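Local coordinates for uncharacterized protein ydaL (Escherichia coli, PDB 3QD7) that binds DNA and has DNA endonuclease activity, the piece here being the part of the protein that contains its small MutS-related (Smr) domain, at residues L50-Q55 with R61-S66; Q55-C60 with A93-S98; R102-F107 with G124-A129. All coordinates share one frame; numbering follows the deposited sequence.

Contact 1 of 3, residues L50-Q55 with R61-S66; sequences LNLLRQ and RKMVFS
Met63 reaches from helix 57-73 to Leu52 and Gln55, just past strand 49-51. The two elements open the beta-alpha-beta unit of strand 49-51, helix 57-73 and the parallel strand 78-82. Apolar packing dominates on the buried side. Leu50 and Leu52 each cross Val64 at about a right angle. Val64 CG2 is the shared surface, 3.8 Å from Leu50 CD2 and 3.9 Å from Leu52 CD2. Leu52 and Met63 slide past each other in opposite directions, with Leu52 CD1 4.2 Å from Met63 CE. Leu50 CD1 lies 4.3 Å from Met63 CB. The second group of contacts involves sulfur and polar atoms. The Gln55 chain bends at chi2 (-74°), which lays its amide across the end of Met63. Met63 SD sits above the amide plane, 3.9 Å from Gln55 CD. With an alanine in place of Gln55, the Met63 thioether would probably lose its cover on this side and turn more freely. The backbone supplies the third group. Residues Leu52 to Gln55 form a type II turn, closed by Gln55 N to Leu52 O at 3.2 Å. The Met63 chain bends at chi3 (82°), and its CE ends 3.7 Å from the carbonyl O of Asn51.

Contact 2 of 3, residues Q55-C60 with A93-S98; sequences QPVEEC and ANIVRS
Val96 CG2 meets the flat backbone carbonyl of Gln55 end-on, 4.2 Å from Gln55 O. The same oxygen also accepts a hydrogen bond from His92 NE2, at the start of the other helix. The flat guanidinium of Arg97 points off the far side of that helix. Asn94 CG lies at its edge, in plane, and Arg97 NH1 and NH2 bind the carbonyls of Gln22 and Pro19. Between the helices the contact is apolar. Cys60 SG rests against both branches of Val96, 3.8 Å from CG1 and 4.0 Å from CG2. SG is placed there by chi1 of -73°, anti to the Cys60 carbonyl carbon. The contact joins the N-terminal parts of helices 57-73 and 92-105 of the Smr domain. Pro56 is the N-cap residue of the first. One turn before Cys60, Val57 crosses Ile95 at about a right angle, and their CG2 atoms lie 4.0 Å apart. Trp103 covers Cys60 further along helix 92-105. Within that helix, Ser98 OG, tilted 25° from the carbonyl plane, gives a 3.0 Å bond to Asn94 O, and Ser98 N reaches that oxygen from the opposite face.

Contact 3 of 3, residues R102-F107 with G124-A129; sequences RWLTEF and GACYVA
Leu104 meets Val128 and Cys126 near the centre of the folded chain, where helix 92-105 lies on the mixed sheet of the alpha/beta/alpha fold. Strand 125-130 is an inner strand. Its backbone bonds to strand 78-82 through Cys126 and Ile81, and to strand 110-115 through Tyr127 and Cys114. Leu104 has the most surface buried here. Its CG stands anti to the carbonyl carbon (chi1 -65°), and the side chain reaches to the sheet. The CD1 methyl makes the closest contacts. It lies 3.6 Å from Val128 CG2, and the two side chains come together tip to tip. The other methyl, Leu104 CD2, stays further off, 4.2 Å from Val128 CG1. Leu104 also touches Ile81 and Tyr113.

Val128 is the second main partner. Its CG2 branch comes nearest to the leucine, with CG1 a little further off. Its side chain also touches Val79 of the neighbouring strand.

Cys126 has a smaller share of the buried surface. It lies two residues before Val128, on the same face of the strand. Its chi1 of 70° puts SG between the backbone N and the carbonyl carbon, the crowded position. From there SG stands beside the valine, 4.2 Å from Val128 CG2. One branch of Leu104 therefore covers two residues of the strand. The leucine's second and longer approach is from Leu104 CD1 to Cys126 SG, at 4.2 Å.

Overall arrangement
Contact 3 is the core contact: it lies closest to the centre of the chain and all its touching residues are buried. Contacts 1 and 2 lie further out on one side and are partly buried. Contact 1 sets helix 57-73 against the strand at the sheet edge and the turn after it. Contact 2 sets the same helix against helix 92-105, which contact 3 seats on an inner strand. Gln55 belongs to both contacts 1 and 2. Leu52 joins them by packing on Cys60 and Val96. Trp103 ties contact 3 to both, touching Val64 and Cys60. Across all three the chemistry is mainly apolar, but contact 1 adds a sulfur-amide contact near the surface.

Contact 1 of 3, residues L50-Q55 with R61-S66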
loop_
_atom_site.group_PDB
_atom_site.type_symbol
_atom_site.label_atom_id
_atom_site.label_comp_id
_atom_site.label_asym_id
_atom_site.label_seq_id
_atom_site.Cartn_x
_atom_site.Cartn_y
_atom_site.Cartn_z
ATOM N N LEU A 50 3.937 -6.976 3.040
ATOM C CA LEU A 50 4.881 -6.084 3.661
ATOM C C LEU A 50 4.353 -5.674 5.033
ATOM O O LEU A 50 3.310 -5.041 5.135
ATOM C CB LEU A 50 5.094 -4.851 2.767
ATOM C CG LEU A 50 5.974 -3.739 3.332
ATOM C CD1 LEU A 50 7.450 -4.206 3.393
ATOM C CD2 LEU A 50 5.837 -2.453 2.524
ATOM N N ASN A 51 5.099 -6.005 6.079
ATOM C CA ASN A 51 4.715 -5.721 7.453
ATOM C C ASN A 51 5.362 -4.450 8.048
ATOM O O ASN A 51 6.564 -4.424 8.361
ATOM C CB ASN A 51 4.978 -6.990 8.299
ATOM C CG ASN A 51 4.668 -6.811 9.776
ATOM O OD1 ASN A 51 4.890 -7.722 10.568
ATOM N ND2 ASN A 51 4.163 -5.669 10.151
ATOM N N LEU A 52 4.544 -3.403 8.220
ATOM C CA LEU A 52 4.993 -2.066 8.646
ATOM C C LEU A 52 4.669 -1.759 10.105
ATOM O O LEU A 52 4.845 -0.614 10.572
ATOM C CB LEU A 52 4.270 -1.017 7.816
ATOM C CG LEU A 52 4.901 -0.403 6.571
ATOM C CD1 LEU A 52 5.926 -1.293 5.957
ATOM C CD2 LEU A 52 3.827 0.041 5.572
ATOM N N LEU A 53 4.157 -2.762 10.815
ATOM C CA LEU A 53 3.761 -2.570 12.211
ATOM C C LEU A 53 4.939 -2.080 13.032
ATOM O O LEU A 53 6.059 -2.613 12.917
ATOM C CB LEU A 53 3.172 -3.845 12.813
ATOM C CG LEU A 53 1.920 -4.349 12.116
ATOM C CD1 LEU A 53 1.635 -5.763 12.600
ATOM C CD2 LEU A 53 0.702 -3.452 12.377
ATOM N N ARG A 54 4.658 -1.039 13.815
ATOM C CA ARG A 54 5.591 -0.365 14.737
ATOM C C ARG A 54 6.899 0.129 14.104
ATOM O O ARG A 54 7.953 0.216 14.757
ATOM C CB ARG A 54 5.761 -1.132 16.069
ATOM C CG ARG A 54 6.485 -2.459 16.032
ATOM C CD ARG A 54 6.165 -3.274 17.298
ATOM N NE ARG A 54 4.759 -3.695 17.335
ATOM C CZ ARG A 54 4.323 -4.915 17.016
ATOM N NH1 ARG A 54 5.182 -5.865 16.644
ATOM N NH2 ARG A 54 3.019 -5.188 17.069
ATOM N N GLN A 55 6.801 0.480 12.821
ATOM C CA GLN A 55 7.902 1.125 12.102
ATOM C C GLN A 55 7.685 2.616 12.051
ATOM O O GLN A 55 6.586 3.076 11.681
ATOM C CB GLN A 55 8.044 0.586 10.677
ATOM C CG GLN A 55 8.251 -0.925 10.584
ATOM C CD GLN A 55 9.648 -1.377 10.991
ATOM O OE1 GLN A 55 10.545 -0.562 11.232
ATOM N NE2 GLN A 55 9.837 -2.694 11.065
ATOM N N ARG A 61 8.688 4.570 4.696
ATOM C CA ARG A 61 8.922 5.122 3.358
ATOM C C ARG A 61 10.028 4.383 2.569
ATOM O O ARG A 61 9.916 4.183 1.350
ATOM C CB ARG A 61 9.231 6.614 3.437
ATOM C CG ARG A 61 9.166 7.331 2.090
ATOM C CD ARG A 61 9.540 8.811 2.210
ATOM N NE ARG A 61 10.972 8.907 2.385
ATOM C CZ ARG A 61 11.823 9.175 1.404
ATOM N NH1 ARG A 61 11.374 9.447 0.180
ATOM N NH2 ARG A 61 13.124 9.183 1.652
ATOM N N LYS A 62 11.079 3.979 3.275
ATOM C CA LYS A 62 12.158 3.181 2.678
ATOM C C LYS A 62 11.709 1.742 2.350
ATOM O O LYS A 62 12.030 1.221 1.292
ATOM C CB LYS A 62 13.398 3.183 3.597
ATOM C CG LYS A 62 13.949 4.594 3.900
ATOM C CD LYS A 62 15.401 4.591 4.457
ATOM C CE LYS A 62 15.479 3.985 5.845
ATOM N NZ LYS A 62 16.624 4.531 6.623
ATOM N N MET A 63 10.956 1.121 3.253
ATOM C CA MET A 63 10.459 -0.250 3.061
ATOM C C MET A 63 9.435 -0.363 1.917
ATOM O O MET A 63 9.499 -1.262 1.098
ATOM C CB MET A 63 9.835 -0.768 4.370
ATOM C CG MET A 63 10.841 -0.947 5.506
ATOM S SD MET A 63 10.037 -1.156 7.112
ATOM C CE MET A 63 9.642 -2.900 7.042
ATOM N N VAL A 64 8.494 0.564 1.862
ATOM C CA VAL A 64 7.459 0.535 0.818
ATOM C C VAL A 64 8.113 0.690 -0.565
ATOM O O VAL A 64 7.812 -0.043 -1.505
ATOM C CB VAL A 64 6.368 1.653 1.096
ATOM C CG1 VAL A 64 5.436 1.869 -0.102
ATOM C CG2 VAL A 64 5.575 1.320 2.383
ATOM N N PHE A 65 9.016 1.653 -0.668
ATOM C CA PHE A 65 9.714 1.901 -1.908
ATOM C C PHE A 65 10.483 0.664 -2.327
ATOM O O PHE A 65 10.320 0.168 -3.442
ATOM C CB PHE A 65 10.649 3.090 -1.750
ATOM C CG PHE A 65 11.431 3.407 -2.977
ATOM C CD1 PHE A 65 12.805 3.167 -3.019
ATOM C CD2 PHE A 65 10.804 3.967 -4.086
ATOM C CE1 PHE A 65 13.550 3.485 -4.157
ATOM C CE2 PHE A 65 11.549 4.292 -5.233
ATOM C CZ PHE A 65 12.917 4.037 -5.262
ATOM N N SER A 66 11.299 0.149 -1.417
ATOM C CA SER A 66 12.100 -1.033 -1.695
ATOM C C SER A 66 11.231 -2.273 -1.994
ATOM O O SER A 66 11.525 -3.057 -2.899
ATOM C CB SER A 66 13.023 -1.281 -0.495
ATOM O OG SER A 66 13.898 -2.350 -0.772
#

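Contact 2 of 3, residues Q55-C60 with A93-S98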
loop_
_atom_site.group_PDB
_atom_site.type_symbol
_atom_site.label_atom_id
_atom_site.label_comp_id
_atom_site.label_asym_id
_atom_site.label_seq_id
_atom_site.Cartn_x
_atom_site.Cartn_y
_atom_site.Cartn_z
ATOM N N GLN A 55 6.801 0.480 12.821
ATOM C CA GLN A 55 7.902 1.125 12.102
ATOM C C GLN A 55 7.685 2.616 12.051
ATOM O O GLN A 55 6.586 3.076 11.681
ATOM C CB GLN A 55 8.044 0.586 10.677
ATOM C CG GLN A 55 8.251 -0.925 10.584
ATOM C CD GLN A 55 9.648 -1.377 10.991
ATOM O OE1 GLN A 55 10.545 -0.562 11.232
ATOM N NE2 GLN A 55 9.837 -2.694 11.065
ATOM N N PRO A 56 8.738 3.388 12.381
ATOM C CA PRO A 56 8.701 4.851 12.213
ATOM C C PRO A 56 8.374 5.247 10.759
ATOM O O PRO A 56 8.539 4.431 9.844
ATOM C CB PRO A 56 10.114 5.294 12.616
ATOM C CG PRO A 56 10.967 4.047 12.552
ATOM C CD PRO A 56 10.060 2.896 12.822
ATOM N N VAL A 57 7.900 6.472 10.545
ATOM C CA VAL A 57 7.409 6.878 9.222
ATOM C C VAL A 57 8.495 6.840 8.128
ATOM O O VAL A 57 8.238 6.344 7.029
ATOM C CB VAL A 57 6.675 8.263 9.259
ATOM C CG1 VAL A 57 6.502 8.835 7.861
ATOM C CG2 VAL A 57 5.317 8.142 9.931
ATOM N N GLU A 58 9.700 7.338 8.423
ATOM C CA GLU A 58 10.816 7.316 7.457
ATOM C C GLU A 58 11.239 5.896 7.106
ATOM O O GLU A 58 11.621 5.618 5.973
ATOM C CB GLU A 58 12.034 8.054 8.001
ATOM C CG GLU A 58 12.839 8.946 7.030
ATOM C CD GLU A 58 12.475 8.853 5.549
ATOM O OE1 GLU A 58 13.299 8.358 4.753
ATOM O OE2 GLU A 58 11.385 9.329 5.162
ATOM N N GLU A 59 11.189 4.997 8.079
ATOM C CA GLU A 59 11.492 3.581 7.804
ATOM C C GLU A 59 10.419 2.953 6.908
ATOM O O GLU A 59 10.745 2.186 6.020
ATOM C CB GLU A 59 11.677 2.792 9.103
ATOM C CG GLU A 59 12.247 1.376 8.920
ATOM C CD GLU A 59 13.758 1.340 8.530
ATOM O OE1 GLU A 59 14.236 0.291 8.018
ATOM O OE2 GLU A 59 14.470 2.348 8.742
ATOM N N CYS A 60 9.149 3.284 7.149
ATOM C CA CYS A 60 8.039 2.859 6.289
ATOM C C CYS A 60 8.253 3.321 4.868
ATOM O O CYS A 60 8.023 2.563 3.942
ATOM C CB CYS A 60 6.694 3.430 6.782
ATOM S SG CYS A 60 6.071 2.665 8.278
ATOM N N ALA A 93 -0.560 4.253 13.455
ATOM C CA ALA A 93 -1.099 3.353 12.431
ATOM C C ALA A 93 -1.871 4.099 11.332
ATOM O O ALA A 93 -1.711 3.799 10.146
ATOM C CB ALA A 93 -1.992 2.293 13.080
ATOM N N ASN A 94 -2.708 5.055 11.727
ATOM C CA ASN A 94 -3.429 5.863 10.743
ATOM C C ASN A 94 -2.535 6.846 9.966
ATOM O O ASN A 94 -2.805 7.155 8.805
ATOM C CB ASN A 94 -4.601 6.633 11.383
ATOM C CG ASN A 94 -5.577 7.130 10.330
ATOM O OD1 ASN A 94 -5.822 8.342 10.175
ATOM N ND2 ASN A 94 -6.105 6.194 9.564
ATOM N N ILE A 95 -1.500 7.361 10.624
ATOM C CA ILE A 95 -0.518 8.206 9.944
ATOM C C ILE A 95 0.228 7.376 8.891
ATOM O O ILE A 95 0.360 7.793 7.734
ATOM C CB ILE A 95 0.492 8.856 10.929
ATOM C CG1 ILE A 95 -0.198 9.831 11.904
ATOM C CG2 ILE A 95 1.586 9.570 10.173
ATOM C CD1 ILE A 95 -1.119 10.846 11.255
ATOM N N VAL A 96 0.715 6.208 9.305
ATOM C CA VAL A 96 1.299 5.245 8.385
ATOM C C VAL A 96 0.341 4.894 7.225
ATOM O O VAL A 96 0.754 4.930 6.066
ATOM C CB VAL A 96 1.784 3.957 9.092
ATOM C CG1 VAL A 96 2.301 2.907 8.059
ATOM C CG2 VAL A 96 2.905 4.285 10.071
ATOM N N ARG A 97 -0.908 4.552 7.556
ATOM C CA ARG A 97 -1.937 4.234 6.578
ATOM C C ARG A 97 -2.094 5.391 5.579
ATOM O O ARG A 97 -2.231 5.171 4.373
ATOM C CB ARG A 97 -3.278 3.959 7.286
ATOM C CG ARG A 97 -4.359 3.350 6.353
ATOM C CD ARG A 97 -5.664 3.051 7.078
ATOM N NE ARG A 97 -6.358 4.274 7.480
ATOM C CZ ARG A 97 -7.577 4.627 7.086
ATOM N NH1 ARG A 97 -8.296 3.847 6.265
ATOM N NH2 ARG A 97 -8.078 5.778 7.522
ATOM N N SER A 98 -2.085 6.625 6.096
ATOM C CA SER A 98 -2.295 7.816 5.240
ATOM C C SER A 98 -1.130 8.054 4.287
ATOM O O SER A 98 -1.349 8.390 3.120
ATOM C CB SER A 98 -2.593 9.074 6.055
ATOM O OG SER A 98 -3.829 8.956 6.700
#

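Contact 3 of 3, residues R102-F107 with G124-A129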
loop_
_atom_site.group_PDB
_atom_site.type_symbol
_atom_site.label_atom_id
_atom_site.label_comp_id
_atom_site.label_asym_id
_atom_site.label_seq_id
_atom_site.Cartn_x
_atom_site.Cartn_y
_atom_site.Cartn_z
ATOM N N ARG A 102 -0.918 7.706 -0.078
ATOM C CA ARG A 102 -0.294 8.619 -1.016
ATOM C C ARG A 102 0.819 7.930 -1.793
ATOM O O ARG A 102 0.890 8.055 -3.012
ATOM C CB ARG A 102 0.299 9.807 -0.259
ATOM C CG ARG A 102 1.287 10.610 -1.080
ATOM C CD ARG A 102 2.078 11.523 -0.205
ATOM N NE ARG A 102 1.281 12.685 0.174
ATOM C CZ ARG A 102 1.784 13.785 0.713
ATOM N NH1 ARG A 102 3.094 13.870 0.940
ATOM N NH2 ARG A 102 0.978 14.795 1.015
ATOM N N TRP A 103 1.708 7.229 -1.088
ATOM C CA TRP A 103 2.889 6.626 -1.737
ATOM C C TRP A 103 2.542 5.677 -2.872
ATOM O O TRP A 103 3.230 5.654 -3.896
ATOM C CB TRP A 103 3.767 5.913 -0.711
ATOM C CG TRP A 103 4.344 6.834 0.324
ATOM C CD1 TRP A 103 4.547 8.182 0.217
ATOM C CD2 TRP A 103 4.812 6.460 1.622
ATOM N NE1 TRP A 103 5.108 8.672 1.380
ATOM C CE2 TRP A 103 5.286 7.631 2.254
ATOM C CE3 TRP A 103 4.907 5.251 2.295
ATOM C CZ2 TRP A 103 5.829 7.619 3.541
ATOM C CZ3 TRP A 103 5.446 5.235 3.563
ATOM C CH2 TRP A 103 5.888 6.416 4.185
ATOM N N LEU A 104 1.457 4.907 -2.703
ATOM C CA LEU A 104 1.091 3.938 -3.717
ATOM C C LEU A 104 0.663 4.621 -4.998
ATOM O O LEU A 104 0.944 4.105 -6.071
ATOM C CB LEU A 104 0.021 2.954 -3.234
ATOM C CG LEU A 104 0.430 2.017 -2.107
ATOM C CD1 LEU A 104 -0.770 1.211 -1.568
ATOM C CD2 LEU A 104 1.581 1.106 -2.528
ATOM N N THR A 105 0.003 5.787 -4.899
ATOM C CA THR A 105 -0.422 6.511 -6.110
ATOM C C THR A 105 0.780 7.091 -6.884
ATOM O O THR A 105 0.654 7.435 -8.065
ATOM C CB THR A 105 -1.414 7.650 -5.826
ATOM O OG1 THR A 105 -0.734 8.702 -5.135
ATOM C CG2 THR A 105 -2.621 7.173 -4.981
ATOM N N GLU A 106 1.933 7.189 -6.224
ATOM C CA GLU A 106 3.145 7.767 -6.850
ATOM C C GLU A 106 3.948 6.801 -7.744
ATOM O O GLU A 106 4.832 7.227 -8.520
ATOM C CB GLU A 106 4.031 8.388 -5.771
ATOM C CG GLU A 106 3.402 9.637 -5.236
ATOM C CD GLU A 106 4.129 10.236 -4.064
ATOM O OE1 GLU A 106 4.810 9.522 -3.333
ATOM O OE2 GLU A 106 3.976 11.441 -3.836
ATOM N N PHE A 107 3.649 5.508 -7.626
ATOM C CA PHE A 107 4.181 4.515 -8.525
ATOM C C PHE A 107 3.344 4.454 -9.802
ATOM O O PHE A 107 2.126 4.207 -9.773
ATOM C CB PHE A 107 4.199 3.135 -7.850
ATOM C CG PHE A 107 5.198 3.017 -6.720
ATOM C CD1 PHE A 107 6.549 2.784 -6.982
ATOM C CD2 PHE A 107 4.783 3.113 -5.391
ATOM C CE1 PHE A 107 7.474 2.673 -5.957
ATOM C CE2 PHE A 107 5.709 2.992 -4.346
ATOM C CZ PHE A 107 7.055 2.765 -4.627
ATOM N N GLY A 124 -6.685 -3.100 8.945
ATOM C CA GLY A 124 -5.256 -2.851 9.203
ATOM C C GLY A 124 -4.331 -3.087 8.017
ATOM O O GLY A 124 -3.107 -3.002 8.164
ATOM N N ALA A 125 -4.879 -3.405 6.845
ATOM C CA ALA A 125 -4.025 -3.742 5.684
ATOM C C ALA A 125 -4.673 -3.357 4.407
ATOM O O ALA A 125 -5.904 -3.195 4.358
ATOM C CB ALA A 125 -3.724 -5.259 5.677
ATOM N N CYS A 126 -3.902 -3.231 3.337
ATOM C CA CYS A 126 -4.536 -3.051 2.040
ATOM C C CYS A 126 -3.919 -3.906 0.933
ATOM O O CYS A 126 -2.711 -4.202 0.939
ATOM C CB CYS A 126 -4.617 -1.569 1.646
ATOM S SG CYS A 126 -3.037 -0.854 1.269
ATOM N N TYR A 127 -4.789 -4.321 0.020
ATOM C CA TYR A 127 -4.458 -5.037 -1.203
ATOM C C TYR A 127 -4.009 -4.006 -2.183
ATOM O O TYR A 127 -4.614 -2.935 -2.256
ATOM C CB TYR A 127 -5.724 -5.651 -1.815
ATOM C CG TYR A 127 -6.327 -6.759 -1.016
ATOM C CD1 TYR A 127 -5.519 -7.599 -0.262
ATOM C CD2 TYR A 127 -7.706 -6.997 -1.030
ATOM C CE1 TYR A 127 -6.038 -8.630 0.462
ATOM C CE2 TYR A 127 -8.242 -8.041 -0.297
ATOM C CZ TYR A 127 -7.387 -8.852 0.444
ATOM O OH TYR A 127 -7.856 -9.895 1.180
ATOM N N VAL A 128 -3.015 -4.341 -2.991
ATOM C CA VAL A 128 -2.537 -3.435 -4.007
ATOM C C VAL A 128 -2.447 -4.203 -5.339
ATOM O O VAL A 128 -1.874 -5.302 -5.394
ATOM C CB VAL A 128 -1.134 -2.837 -3.618
ATOM C CG1 VAL A 128 -0.655 -1.795 -4.640
ATOM C CG2 VAL A 128 -1.131 -2.279 -2.200
ATOM N N ALA A 129 -3.013 -3.626 -6.404
ATOM C CA ALA A 129 -2.883 -4.210 -7.740
ATOM C C ALA A 129 -1.679 -3.598 -8.454
ATOM O O ALA A 129 -1.543 -2.378 -8.519
ATOM C CB ALA A 129 -4.161 -4.029 -8.564
#